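PDB 3A2Q: 6-aminohexanoate-cyclic-dimer hydrolase from Arthrobacter sp., which hydrolyses the cyclic dimer of 6-aminohexanoate, a nylon-6 by-product, opening one amide of the ring to give the linear dimer. Local coordinates for residues Leu143-Gly148 with Asp445-Gly450; Ala174-Ala179 with Ala423-Phe428; Ala280-Ala285 with Val295-Pro300; Ala289-Asp294 with Ala467-Gly472; Leu438-Ser443 with Ile449-Val454. The protein carries 1 engineered substitution. One frame throughout, in Å; residues are numbered along the deposited sequence.

Interaction 1 (Leu143-Gly148 with Asp445-Gly450); sequences LGRSVG and DGMPIG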
# COMPACT_ATOMS: atom_id res chain seq x y z
N LEU A 143 19.93 -0.91 4.74
CA LEU A 143 19.46 -0.61 6.10
C LEU A 143 19.48 0.85 6.54
O LEU A 143 18.83 1.21 7.53
CB LEU A 143 20.24 -1.47 7.10
CG LEU A 143 20.09 -2.97 6.86
CD1 LEU A 143 20.94 -3.75 7.85
CD2 LEU A 143 18.62 -3.37 6.98
N GLY A 144 20.20 1.69 5.82
CA GLY A 144 20.23 3.09 6.18
C GLY A 144 19.16 3.87 5.45
O GLY A 144 19.05 5.09 5.61
N ARG A 145 18.34 3.17 4.66
CA ARG A 145 17.29 3.82 3.88
C ARG A 145 15.88 3.52 4.37
O ARG A 145 15.61 2.47 4.95
CB ARG A 145 17.37 3.41 2.41
CG ARG A 145 18.66 3.73 1.69
CD ARG A 145 18.87 5.23 1.49
NE ARG A 145 20.05 5.44 0.65
CZ ARG A 145 20.01 5.71 -0.65
NH1 ARG A 145 18.85 5.82 -1.28
NH2 ARG A 145 21.14 5.83 -1.33
N SER A 146 14.97 4.45 4.09
CA SER A 146 13.57 4.33 4.44
C SER A 146 12.94 3.20 3.61
O SER A 146 13.52 2.73 2.64
CB SER A 146 12.85 5.64 4.13
OG SER A 146 11.44 5.50 4.17
N VAL A 147 11.74 2.77 4.01
CA VAL A 147 11.02 1.72 3.30
C VAL A 147 9.74 2.32 2.73
O VAL A 147 8.87 1.59 2.25
CB VAL A 147 10.65 0.53 4.22
CG1 VAL A 147 11.92 -0.22 4.63
CG2 VAL A 147 9.89 1.03 5.46
N GLY A 148 9.65 3.64 2.76
CA GLY A 148 8.46 4.31 2.28
C GLY A 148 7.39 4.17 3.35
O GLY A 148 7.69 3.70 4.44
N ASP A 445 22.54 3.29 -7.46
CA ASP A 445 23.18 2.88 -6.22
C ASP A 445 22.46 1.71 -5.56
O ASP A 445 22.49 1.55 -4.34
CB ASP A 445 23.37 4.07 -5.26
CG ASP A 445 22.07 4.64 -4.73
OD1 ASP A 445 20.99 4.34 -5.28
OD2 ASP A 445 22.14 5.41 -3.74
N GLY A 446 21.81 0.89 -6.40
CA GLY A 446 21.14 -0.32 -5.94
C GLY A 446 19.81 -0.30 -5.22
O GLY A 446 19.45 -1.30 -4.59
N MET A 447 19.08 0.80 -5.29
CA MET A 447 17.78 0.90 -4.63
C MET A 447 16.65 0.68 -5.64
O MET A 447 16.68 1.21 -6.74
CB MET A 447 17.63 2.28 -3.98
CG MET A 447 18.65 2.59 -2.89
SD MET A 447 18.68 1.34 -1.60
CE MET A 447 17.13 1.66 -0.77
N PRO A 448 15.63 -0.10 -5.25
CA PRO A 448 14.50 -0.37 -6.16
C PRO A 448 13.74 0.89 -6.59
O PRO A 448 13.58 1.83 -5.82
CB PRO A 448 13.62 -1.32 -5.34
CG PRO A 448 14.61 -2.02 -4.44
CD PRO A 448 15.51 -0.89 -4.02
N ILE A 449 13.30 0.88 -7.85
CA ILE A 449 12.52 1.97 -8.43
C ILE A 449 11.28 1.33 -9.05
O ILE A 449 11.39 0.49 -9.95
CB ILE A 449 13.31 2.72 -9.55
CG1 ILE A 449 14.48 3.48 -8.94
CG2 ILE A 449 12.39 3.68 -10.31
CD1 ILE A 449 15.31 4.27 -9.96
N GLY A 450 10.10 1.71 -8.58
CA GLY A 450 8.89 1.14 -9.13
C GLY A 450 8.33 1.88 -10.33
O GLY A 450 8.56 3.08 -10.50
O HOH W 1 19.69 6.61 -3.86
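The guanidinium of Arg145 carries the CG methylene of Met447 over one face, 3.6 Å from NH1, and meets the carboxylate of Asp445 at its edge. There Arg145 NH2 makes a salt bridge to Asp445 OD2 at 2.6 Å, a short but bent bond (132° at the hydrogen) that reaches the oxygen on the syn side, though tilted out of the carboxylate plane. The two planes are 49° apart, so this is not a flat, two-pronged pairing. A water lying in the guanidinium plane supplies the second link: it accepts from Arg145 NH1 at 2.8 Å and donates to Asp445 OD2 at 2.7 Å. Nearer the backbone, CG and CB of the arginine are covered too. Its chain is bent at chi2 (-68°), while Met447 curls at its own chi2 and chi3, bringing CE of Met447 to 3.6 Å from CG of Arg145. Asp445 OD1 has its own partner, Ser443 OG, which is also hydrogen-bonded to the backbone N of Met447. An alanine in place of Arg145 is likely to leave Asp445 OD2 without its charged mate and uncover the flank of Met447. The contact ties the turn before strand 448-455 to the loop before helix 152-159. With a direct bond and a water both on OD2, the carboxylate probably stays ionised, and methyl and methylene groups of Met447 cover the arginine's flank and one guanidinium face.

Interaction 2 (Ala174-Ala179 with Ala423-Phe428); sequences AVRIPA and AFTVPF. Engineered in segment 174-179: Ala174 (natural residue Ser). With ACA (6-aminohexanoic acid), chain C.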
# COMPACT_ATOMS: atom_id res chain seq x y z
N ALA A 174 0.22 4.85 0.14
CA ALA A 174 0.75 3.99 1.20
C ALA A 174 1.01 2.51 0.91
O ALA A 174 1.61 1.82 1.73
CB ALA A 174 -0.13 4.12 2.45
N VAL A 175 0.53 1.99 -0.22
CA VAL A 175 0.84 0.61 -0.57
C VAL A 175 1.83 0.68 -1.74
O VAL A 175 2.87 0.01 -1.73
CB VAL A 175 -0.41 -0.20 -1.02
CG1 VAL A 175 0.01 -1.38 -1.88
CG2 VAL A 175 -1.16 -0.70 0.20
N ARG A 176 1.52 1.50 -2.72
CA ARG A 176 2.36 1.66 -3.89
C ARG A 176 3.74 2.21 -3.57
O ARG A 176 4.74 1.76 -4.13
CB ARG A 176 1.66 2.54 -4.93
CG ARG A 176 0.44 1.89 -5.56
CD ARG A 176 -0.44 2.94 -6.25
NE ARG A 176 -1.14 3.75 -5.25
CZ ARG A 176 -1.65 4.95 -5.48
NH1 ARG A 176 -1.55 5.51 -6.68
NH2 ARG A 176 -2.27 5.60 -4.50
N ILE A 177 3.82 3.19 -2.67
CA ILE A 177 5.11 3.78 -2.31
C ILE A 177 6.05 2.74 -1.68
O ILE A 177 7.17 2.56 -2.14
CB ILE A 177 4.91 5.01 -1.38
CG1 ILE A 177 4.20 6.12 -2.17
CG2 ILE A 177 6.26 5.53 -0.89
CD1 ILE A 177 3.69 7.28 -1.35
N PRO A 178 5.60 2.05 -0.61
CA PRO A 178 6.48 1.05 0.00
C PRO A 178 6.87 -0.04 -0.99
O PRO A 178 7.97 -0.59 -0.91
CB PRO A 178 5.64 0.51 1.16
CG PRO A 178 4.74 1.65 1.50
CD PRO A 178 4.36 2.20 0.16
N ALA A 179 5.97 -0.36 -1.92
CA ALA A 179 6.26 -1.38 -2.92
C ALA A 179 7.37 -0.89 -3.84
O ALA A 179 8.31 -1.63 -4.14
CB ALA A 179 5.00 -1.69 -3.75
N ALA A 423 3.60 12.44 -4.81
CA ALA A 423 3.01 13.28 -5.86
C ALA A 423 2.42 12.52 -7.05
O ALA A 423 1.42 12.95 -7.62
CB ALA A 423 4.05 14.29 -6.35
N PHE A 424 3.03 11.39 -7.42
CA PHE A 424 2.52 10.60 -8.55
C PHE A 424 1.56 9.48 -8.14
O PHE A 424 1.05 8.75 -9.00
CB PHE A 424 3.69 10.00 -9.33
CG PHE A 424 4.37 10.95 -10.28
CD1 PHE A 424 4.20 12.33 -10.16
CD2 PHE A 424 5.22 10.47 -11.28
CE1 PHE A 424 4.86 13.22 -11.01
CE2 PHE A 424 5.88 11.35 -12.13
CZ PHE A 424 5.71 12.72 -12.00
N THR A 425 1.30 9.32 -6.84
CA THR A 425 0.38 8.27 -6.41
C THR A 425 -0.94 8.83 -5.89
O THR A 425 -2.00 8.26 -6.14
CB THR A 425 1.01 7.38 -5.30
OG1 THR A 425 1.62 8.21 -4.30
CG2 THR A 425 2.04 6.42 -5.89
N VAL A 426 -0.88 9.95 -5.18
CA VAL A 426 -2.09 10.53 -4.60
C VAL A 426 -3.23 10.90 -5.57
O VAL A 426 -4.40 10.81 -5.20
CB VAL A 426 -1.73 11.75 -3.70
CG1 VAL A 426 -1.35 12.95 -4.54
CG2 VAL A 426 -2.89 12.08 -2.78
N PRO A 427 -2.91 11.31 -6.81
CA PRO A 427 -4.03 11.65 -7.70
C PRO A 427 -5.01 10.49 -7.90
O PRO A 427 -6.20 10.71 -8.10
CB PRO A 427 -3.33 12.02 -9.01
CG PRO A 427 -1.98 12.47 -8.59
CD PRO A 427 -1.62 11.48 -7.51
N PHE A 428 -4.51 9.26 -7.84
CA PHE A 428 -5.35 8.10 -8.05
C PHE A 428 -6.12 7.63 -6.83
O PHE A 428 -7.01 6.79 -6.94
CB PHE A 428 -4.50 7.01 -8.71
CG PHE A 428 -3.77 7.53 -9.91
CD1 PHE A 428 -4.49 7.94 -11.03
CD2 PHE A 428 -2.41 7.79 -9.85
CE1 PHE A 428 -3.87 8.62 -12.08
CE2 PHE A 428 -1.77 8.47 -10.89
CZ PHE A 428 -2.51 8.89 -12.01
C ACA C . -1.03 6.93 3.57
O ACA C . -1.64 6.79 2.51
C2 ACA C . 0.23 7.79 3.64
C3 ACA C . -0.03 9.25 3.29
C4 ACA C . -0.54 10.06 4.49
C5 ACA C . -1.45 11.20 4.04
C6 ACA C . -2.19 11.86 5.19
N ACA C . -3.47 11.21 5.49
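Arg176 and Thr425 approach from opposite directions, and the arginine reaches past the threonine side chain to its backbone carbonyl. Arg176 NH1 donates to Thr425 O at 2.8 Å, and Arg176 NH2 adds a weak bond to Thr425 O at 3.1 Å. Meanwhile CB of Thr425 sits over one face of the guanidinium, 3.5 Å from Arg176 NH1 and offset toward the rim. The bend at chi3 (-73°) of Arg176 turns its head toward this carbonyl. Thr425 O also accepts from Phe428 N within its own turn, and that donor and Arg176 NH1 arrive from opposite faces of the carbonyl plane. Phe428 meets the arginine edge to edge: its CD2 lies in the guanidinium plane, 4.0 Å from Arg176 NH1. Helix 176-182 starts just after the position that, by similarity, holds the nucleophile in the amidase family. The engineered Ala174 replaces this serine, which would form the acyl-ester intermediate, with Ser150 and Lys72 in the charge relay; Ala174 CB lies 3.1 Å from atom O of the bound 6-aminohexanoic acid. Arg176 NH2 forms a salt bridge with Asp170, a residue of the ligand pocket, and its NH1 is hydrogen-bonded to Gln452. A leucine in place of Arg176 would probably leave Asp170 without this salt-bridge partner and take the side-chain donors from Thr425 O. Ile177 crosses Thr425 at about a right angle, its CD1 resting 3.7 Å from Thr425 OG1, whose main partner is the carbonyl oxygen of Ala172, with that of Leu422 also within bonding distance.

Interaction 3 (Ala280-Ala285 with Val295-Pro300); sequences AARGAA and VNDAYP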
# COMPACT_ATOMS: atom_id res chain seq x y z
N ALA A 280 13.10 4.56 -15.77
CA ALA A 280 12.50 3.26 -15.49
C ALA A 280 11.14 3.19 -16.16
O ALA A 280 10.79 2.19 -16.78
CB ALA A 280 12.35 3.06 -13.98
N ALA A 281 10.37 4.27 -16.04
CA ALA A 281 9.05 4.32 -16.65
C ALA A 281 9.20 4.31 -18.17
O ALA A 281 8.45 3.63 -18.87
CB ALA A 281 8.33 5.58 -16.20
N ARG A 282 10.17 5.05 -18.68
CA ARG A 282 10.41 5.11 -20.12
C ARG A 282 10.74 3.70 -20.63
O ARG A 282 10.22 3.26 -21.65
CB ARG A 282 11.56 6.08 -20.41
CG ARG A 282 11.93 6.22 -21.89
CD ARG A 282 10.74 6.64 -22.74
NE ARG A 282 10.24 7.97 -22.38
CZ ARG A 282 9.21 8.56 -22.99
NH1 ARG A 282 8.58 7.94 -23.98
NH2 ARG A 282 8.82 9.76 -22.60
N GLY A 283 11.59 3.00 -19.89
CA GLY A 283 11.98 1.65 -20.27
C GLY A 283 10.79 0.70 -20.33
O GLY A 283 10.72 -0.15 -21.21
N ALA A 284 9.86 0.85 -19.39
CA ALA A 284 8.67 0.00 -19.36
C ALA A 284 7.78 0.34 -20.55
O ALA A 284 7.16 -0.54 -21.14
CB ALA A 284 7.91 0.22 -18.05
N ALA A 285 7.72 1.63 -20.89
CA ALA A 285 6.91 2.09 -22.01
C ALA A 285 7.47 1.51 -23.31
O ALA A 285 6.71 1.12 -24.19
CB ALA A 285 6.93 3.62 -22.07
N VAL A 295 1.86 3.08 -27.79
CA VAL A 295 2.47 3.91 -26.75
C VAL A 295 2.80 5.33 -27.22
O VAL A 295 3.44 5.51 -28.25
CB VAL A 295 3.73 3.23 -26.20
CG1 VAL A 295 4.28 4.01 -25.02
CG2 VAL A 295 3.41 1.81 -25.81
N ASN A 296 2.38 6.32 -26.44
CA ASN A 296 2.59 7.72 -26.78
C ASN A 296 2.90 8.55 -25.54
O ASN A 296 2.54 8.18 -24.43
CB ASN A 296 1.33 8.29 -27.42
CG ASN A 296 0.89 7.51 -28.64
OD1 ASN A 296 1.48 7.65 -29.71
ND2 ASN A 296 -0.13 6.68 -28.49
N ASP A 297 3.57 9.68 -25.74
CA ASP A 297 3.86 10.57 -24.62
C ASP A 297 2.59 11.39 -24.42
O ASP A 297 2.30 12.32 -25.17
CB ASP A 297 5.04 11.49 -24.93
CG ASP A 297 6.37 10.77 -24.88
OD1 ASP A 297 6.39 9.60 -24.45
OD2 ASP A 297 7.40 11.37 -25.26
N ALA A 298 1.81 11.01 -23.41
CA ALA A 298 0.56 11.69 -23.12
C ALA A 298 0.15 11.39 -21.69
O ALA A 298 0.55 10.39 -21.11
CB ALA A 298 -0.51 11.22 -24.08
N TYR A 299 -0.67 12.27 -21.13
CA TYR A 299 -1.12 12.10 -19.76
C TYR A 299 -2.32 13.00 -19.49
O TYR A 299 -2.55 13.97 -20.20
CB TYR A 299 0.03 12.44 -18.82
CG TYR A 299 0.48 13.88 -18.93
CD1 TYR A 299 -0.07 14.88 -18.13
CD2 TYR A 299 1.48 14.25 -19.84
CE1 TYR A 299 0.36 16.21 -18.23
CE2 TYR A 299 1.92 15.56 -19.94
CZ TYR A 299 1.35 16.54 -19.13
OH TYR A 299 1.80 17.84 -19.22
N PRO A 300 -3.11 12.67 -18.45
CA PRO A 300 -4.28 13.48 -18.11
C PRO A 300 -3.82 14.89 -17.73
O PRO A 300 -2.98 15.05 -16.85
CB PRO A 300 -4.89 12.74 -16.91
CG PRO A 300 -4.40 11.32 -17.08
CD PRO A 300 -2.99 11.49 -17.57
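Val295, at the start of the second segment, packs its two methyl branches against the last turns of helix 275-290 around Ala285. With CG1 anti to the backbone N (chi1 -174°), that methyl meets CB of Ala285 at 4.0 Å, while the other branch, CG2 of Val295, lies 3.7 Å from the carbonyl oxygen of Ala285. At Asn296, backbone bonds to Val260 and Val262 hold the strand to its parallel neighbour. Asp297 comes next and takes the guanidinium of Arg282 end-on. Both terminal nitrogens grip a single oxygen: Arg282 NH1 reaches Asp297 OD1 at 2.8 Å on its syn lone pair, and Arg282 NH2 reaches the same OD1 at 3.1 Å from above the carboxylate plane. A weak bond from Arg282 NH2 to Asp297 OD2, 3.4 Å long, completes the salt bridge. The carboxylate is turned steeply against the guanidinium, their planes 68° apart, although OD1 itself lies close to the arginine plane. Bends at chi2 and chi3 let the long arginine chain fold over toward the strand, and its NH2 is also hydrogen-bonded to Thr264 OG1. Strand 259-262, helix 275-290 and strand 294-297 form a beta-alpha-beta unit, and this contact joins its helix to its second strand, the outermost strand of the sheet on this side, within the chain. Apolar packing thus lies toward the buried Ala285, whereas the ion pair is the more exposed part, where solvent probably weakens its charge attraction and the paired N-H bonds still fix the direction of approach.

Interaction 4 (Ala289-Asp294 with Ala467-Gly472); sequences AALGHD and AAQLEG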
# COMPACT_ATOMS: atom_id res chain seq x y z
N ALA A 289 5.68 -0.93 -26.08
CA ALA A 289 5.66 -0.63 -27.50
C ALA A 289 6.11 -1.87 -28.26
O ALA A 289 5.51 -2.25 -29.28
CB ALA A 289 6.59 0.54 -27.81
N ALA A 290 7.16 -2.52 -27.77
CA ALA A 290 7.68 -3.73 -28.39
C ALA A 290 6.63 -4.84 -28.37
O ALA A 290 6.63 -5.73 -29.22
CB ALA A 290 8.94 -4.19 -27.66
N LEU A 291 5.73 -4.79 -27.39
CA LEU A 291 4.68 -5.79 -27.26
C LEU A 291 3.51 -5.51 -28.19
O LEU A 291 2.55 -6.29 -28.26
CB LEU A 291 4.19 -5.85 -25.81
CG LEU A 291 5.20 -6.43 -24.81
CD1 LEU A 291 4.70 -6.24 -23.39
CD2 LEU A 291 5.43 -7.90 -25.12
N GLY A 292 3.57 -4.38 -28.90
CA GLY A 292 2.52 -4.05 -29.84
C GLY A 292 1.52 -2.97 -29.43
O GLY A 292 0.67 -2.60 -30.23
N HIS A 293 1.62 -2.47 -28.21
CA HIS A 293 0.69 -1.44 -27.77
C HIS A 293 0.95 -0.12 -28.47
O HIS A 293 2.03 0.09 -29.04
CB HIS A 293 0.79 -1.25 -26.25
CG HIS A 293 0.38 -2.46 -25.47
ND1 HIS A 293 -0.93 -2.86 -25.34
CD2 HIS A 293 1.12 -3.37 -24.79
CE1 HIS A 293 -0.98 -3.96 -24.62
NE2 HIS A 293 0.25 -4.29 -24.27
N ASP A 294 -0.05 0.76 -28.45
CA ASP A 294 0.09 2.07 -29.07
C ASP A 294 0.55 3.02 -27.98
O ASP A 294 -0.26 3.68 -27.32
CB ASP A 294 -1.26 2.51 -29.65
CG ASP A 294 -1.20 3.89 -30.29
OD1 ASP A 294 -0.10 4.34 -30.66
OD2 ASP A 294 -2.27 4.51 -30.42
N ALA A 467 0.27 -5.94 -16.60
CA ALA A 467 1.31 -6.10 -15.59
C ALA A 467 1.99 -7.44 -15.85
O ALA A 467 3.21 -7.57 -15.71
CB ALA A 467 0.70 -6.07 -14.20
N ALA A 468 1.20 -8.44 -16.22
CA ALA A 468 1.74 -9.77 -16.49
C ALA A 468 2.69 -9.72 -17.68
O ALA A 468 3.72 -10.39 -17.69
CB ALA A 468 0.61 -10.76 -16.75
N GLN A 469 2.34 -8.92 -18.69
CA GLN A 469 3.19 -8.80 -19.88
C GLN A 469 4.53 -8.16 -19.52
O GLN A 469 5.58 -8.57 -20.01
CB GLN A 469 2.50 -7.96 -20.96
CG GLN A 469 1.11 -8.45 -21.35
CD GLN A 469 0.53 -7.67 -22.51
OE1 GLN A 469 0.74 -6.47 -22.64
NE2 GLN A 469 -0.23 -8.36 -23.35
N LEU A 470 4.50 -7.14 -18.66
CA LEU A 470 5.72 -6.46 -18.25
C LEU A 470 6.58 -7.36 -17.37
O LEU A 470 7.80 -7.29 -17.40
CB LEU A 470 5.39 -5.17 -17.52
CG LEU A 470 5.00 -4.00 -18.42
CD1 LEU A 470 4.55 -2.81 -17.57
CD2 LEU A 470 6.18 -3.62 -19.31
N GLU A 471 5.92 -8.20 -16.58
CA GLU A 471 6.61 -9.13 -15.71
C GLU A 471 7.40 -10.12 -16.57
O GLU A 471 8.47 -10.59 -16.18
CB GLU A 471 5.57 -9.88 -14.87
CG GLU A 471 6.12 -10.89 -13.89
CD GLU A 471 5.02 -11.55 -13.09
OE1 GLU A 471 4.06 -12.07 -13.71
OE2 GLU A 471 5.09 -11.55 -11.84
N GLY A 472 6.87 -10.41 -17.75
CA GLY A 472 7.54 -11.34 -18.65
C GLY A 472 8.61 -10.68 -19.50
O GLY A 472 9.59 -11.32 -19.88
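Leu291, just past the end of helix 275-290, reaches over to Gln469 of helix 460-473 and sets its CD1 3.7 Å from the CB of that glutamine. Gly292 follows with a positive phi, where a side chain would jam against the preceding carbonyl; its backbone N donates to Ala289 O at 2.9 Å and the helix closes. The turn delivers His293 to the amide of Gln469. His293 NE2 donates to Gln469 OE1 at 2.8 Å, almost straight at 172°, on a lone pair of that oxygen and in the plane of the imidazole. Gln469 is extended at chi2 (-174°), which carries its amide out to the ring edge; ring and amide planes stand 50° apart. Through its second nitrogen, ND1, the ring is hydrogen-bonded to the backbone N of Leu258, so both nitrogens are engaged and the ring's rotation is fixed, consistent with a neutral imidazole protonated on NE2. Beyond it, Asp294 enters the edge strand 294-297. A Schellman motif ends the helix of the beta-alpha-beta unit, and the residues on either side of its glycine, Leu291 and His293, meet helix 460-473.

Interaction 5 (Leu438-Ser443 with Ile449-Val454); sequences LPIGMS and IGVQIV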
# COMPACT_ATOMS: atom_id res chain seq x y z
N LEU A 438 5.05 -1.86 -10.08
CA LEU A 438 5.81 -3.06 -10.43
C LEU A 438 7.29 -2.76 -10.21
O LEU A 438 7.77 -1.70 -10.60
CB LEU A 438 5.58 -3.42 -11.90
CG LEU A 438 4.12 -3.66 -12.30
CD1 LEU A 438 4.04 -3.98 -13.80
CD2 LEU A 438 3.54 -4.79 -11.48
N PRO A 439 8.03 -3.69 -9.58
CA PRO A 439 9.46 -3.51 -9.30
C PRO A 439 10.36 -3.73 -10.51
O PRO A 439 11.20 -4.64 -10.54
CB PRO A 439 9.71 -4.54 -8.20
CG PRO A 439 8.80 -5.65 -8.58
CD PRO A 439 7.52 -4.94 -8.99
N ILE A 440 10.18 -2.87 -11.51
CA ILE A 440 10.92 -2.97 -12.77
C ILE A 440 12.28 -2.28 -12.80
O ILE A 440 13.17 -2.69 -13.55
CB ILE A 440 10.05 -2.41 -13.93
CG1 ILE A 440 8.83 -3.31 -14.13
CG2 ILE A 440 10.87 -2.30 -15.20
CD1 ILE A 440 7.83 -2.75 -15.13
N GLY A 441 12.46 -1.24 -12.00
CA GLY A 441 13.73 -0.53 -12.03
C GLY A 441 14.60 -0.60 -10.78
O GLY A 441 14.18 -1.07 -9.73
N MET A 442 15.83 -0.13 -10.94
CA MET A 442 16.82 -0.07 -9.87
C MET A 442 17.63 1.20 -10.08
O MET A 442 17.96 1.55 -11.22
CB MET A 442 17.76 -1.29 -9.92
CG MET A 442 17.12 -2.60 -9.53
SD MET A 442 16.67 -2.67 -7.78
CE MET A 442 18.29 -2.91 -7.03
N SER A 443 17.95 1.88 -8.99
CA SER A 443 18.74 3.11 -9.05
C SER A 443 20.19 2.73 -9.29
O SER A 443 20.57 1.57 -9.12
CB SER A 443 18.65 3.87 -7.73
OG SER A 443 19.36 3.16 -6.73
N ILE A 449 13.30 0.88 -7.85
CA ILE A 449 12.52 1.97 -8.43
C ILE A 449 11.28 1.33 -9.05
O ILE A 449 11.39 0.49 -9.95
CB ILE A 449 13.31 2.72 -9.55
CG1 ILE A 449 14.48 3.48 -8.94
CG2 ILE A 449 12.39 3.68 -10.31
CD1 ILE A 449 15.31 4.27 -9.96
N GLY A 450 10.10 1.71 -8.58
CA GLY A 450 8.89 1.14 -9.13
C GLY A 450 8.33 1.88 -10.33
O GLY A 450 8.56 3.08 -10.50
N VAL A 451 7.62 1.15 -11.18
CA VAL A 451 6.97 1.73 -12.35
C VAL A 451 5.47 1.55 -12.09
O VAL A 451 5.02 0.45 -11.74
CB VAL A 451 7.39 1.03 -13.66
CG1 VAL A 451 6.59 1.58 -14.82
CG2 VAL A 451 8.88 1.25 -13.90
N GLN A 452 4.72 2.63 -12.23
CA GLN A 452 3.28 2.61 -11.96
C GLN A 452 2.43 2.53 -13.22
O GLN A 452 2.73 3.18 -14.23
CB GLN A 452 2.89 3.86 -11.15
CG GLN A 452 1.47 3.80 -10.56
CD GLN A 452 1.10 5.01 -9.71
OE1 GLN A 452 0.14 4.96 -8.94
NE2 GLN A 452 1.84 6.11 -9.86
N ILE A 453 1.37 1.74 -13.15
CA ILE A 453 0.44 1.59 -14.27
C ILE A 453 -0.95 1.88 -13.69
O ILE A 453 -1.30 1.35 -12.64
CB ILE A 453 0.44 0.15 -14.83
CG1 ILE A 453 1.87 -0.37 -14.97
CG2 ILE A 453 -0.25 0.14 -16.18
CD1 ILE A 453 2.75 0.46 -15.85
N VAL A 454 -1.72 2.71 -14.39
CA VAL A 454 -3.06 3.08 -13.95
C VAL A 454 -4.08 2.77 -15.04
O VAL A 454 -3.92 3.21 -16.18
CB VAL A 454 -3.15 4.59 -13.64
CG1 VAL A 454 -4.50 4.91 -13.01
CG2 VAL A 454 -2.00 5.02 -12.73
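With its chain extended at chi2 (-179°), Ile449 carries CD1 to 3.7 Å from the backbone N of Ser443. Two residues on, Val451 has CG1 anti to its own backbone N (chi1 175°), and this turns CG2 of Val451 to face CB of Ile440 at 3.8 Å. The two strands pair antiparallel. Leu438 and Val451 form one hydrogen-bonded pair, with Leu438 N to Val451 O at 2.8 Å and Val451 N to Leu438 O at 2.9 Å. Gly441 and Ile449 form the next, Gly441 N to Ile449 O at 2.9 Å and Ile449 N to Gly441 O at 2.8 Å. The register slips by one residue between these pairs, a beta bulge, and Pro439 at its start is the centre of an inverse gamma turn. Distortion shows in the second pair: Ile449 N approaches Gly441 O from 64° out of the carbonyl plane. A CB built on Gly441 would fall 3.2 Å from Ile449 O, a tight fit. This is the beta hairpin of strands 435-442 and 448-455, with helix 460-473 over Leu438 and helix 275-290 over Ile449 and Val451. All four backbone bonds form despite the bulge, at the cost of a strained geometry in the Gly441-Ile449 pair. Leu438 O is satisfied by Val451 N, beside a CA-H contact from Gly450, so the buried polar backbone is paired while the side chains make apolar contacts.

Interactions 1 and 5 share Ile449 and Gly450 on strand 448-455, their centres about 12 Å apart. Interaction 5 is the hairpin in the mixed sheet; interaction 1 joins its turn to the loop before helix 152-159. Interactions 3 and 4 share the helix that precedes strand 294-297, with centres about 12 Å apart. Ala280 packs on Ile449 and Val451, Ala284 on Val451, and Leu470 on Leu438 and Ile440, so two helices cover one face of the hairpin. Interaction 2, its centre about 12 Å from that of interaction 5, meets it through Gln452, and it alone holds a ligand-pocket residue. Along the chain, interactions 2 and 3 nest inside the loop closed by interaction 1. The hairpin thus lies between the ligand-pocket region and the helices flanking the sheet's outer strands.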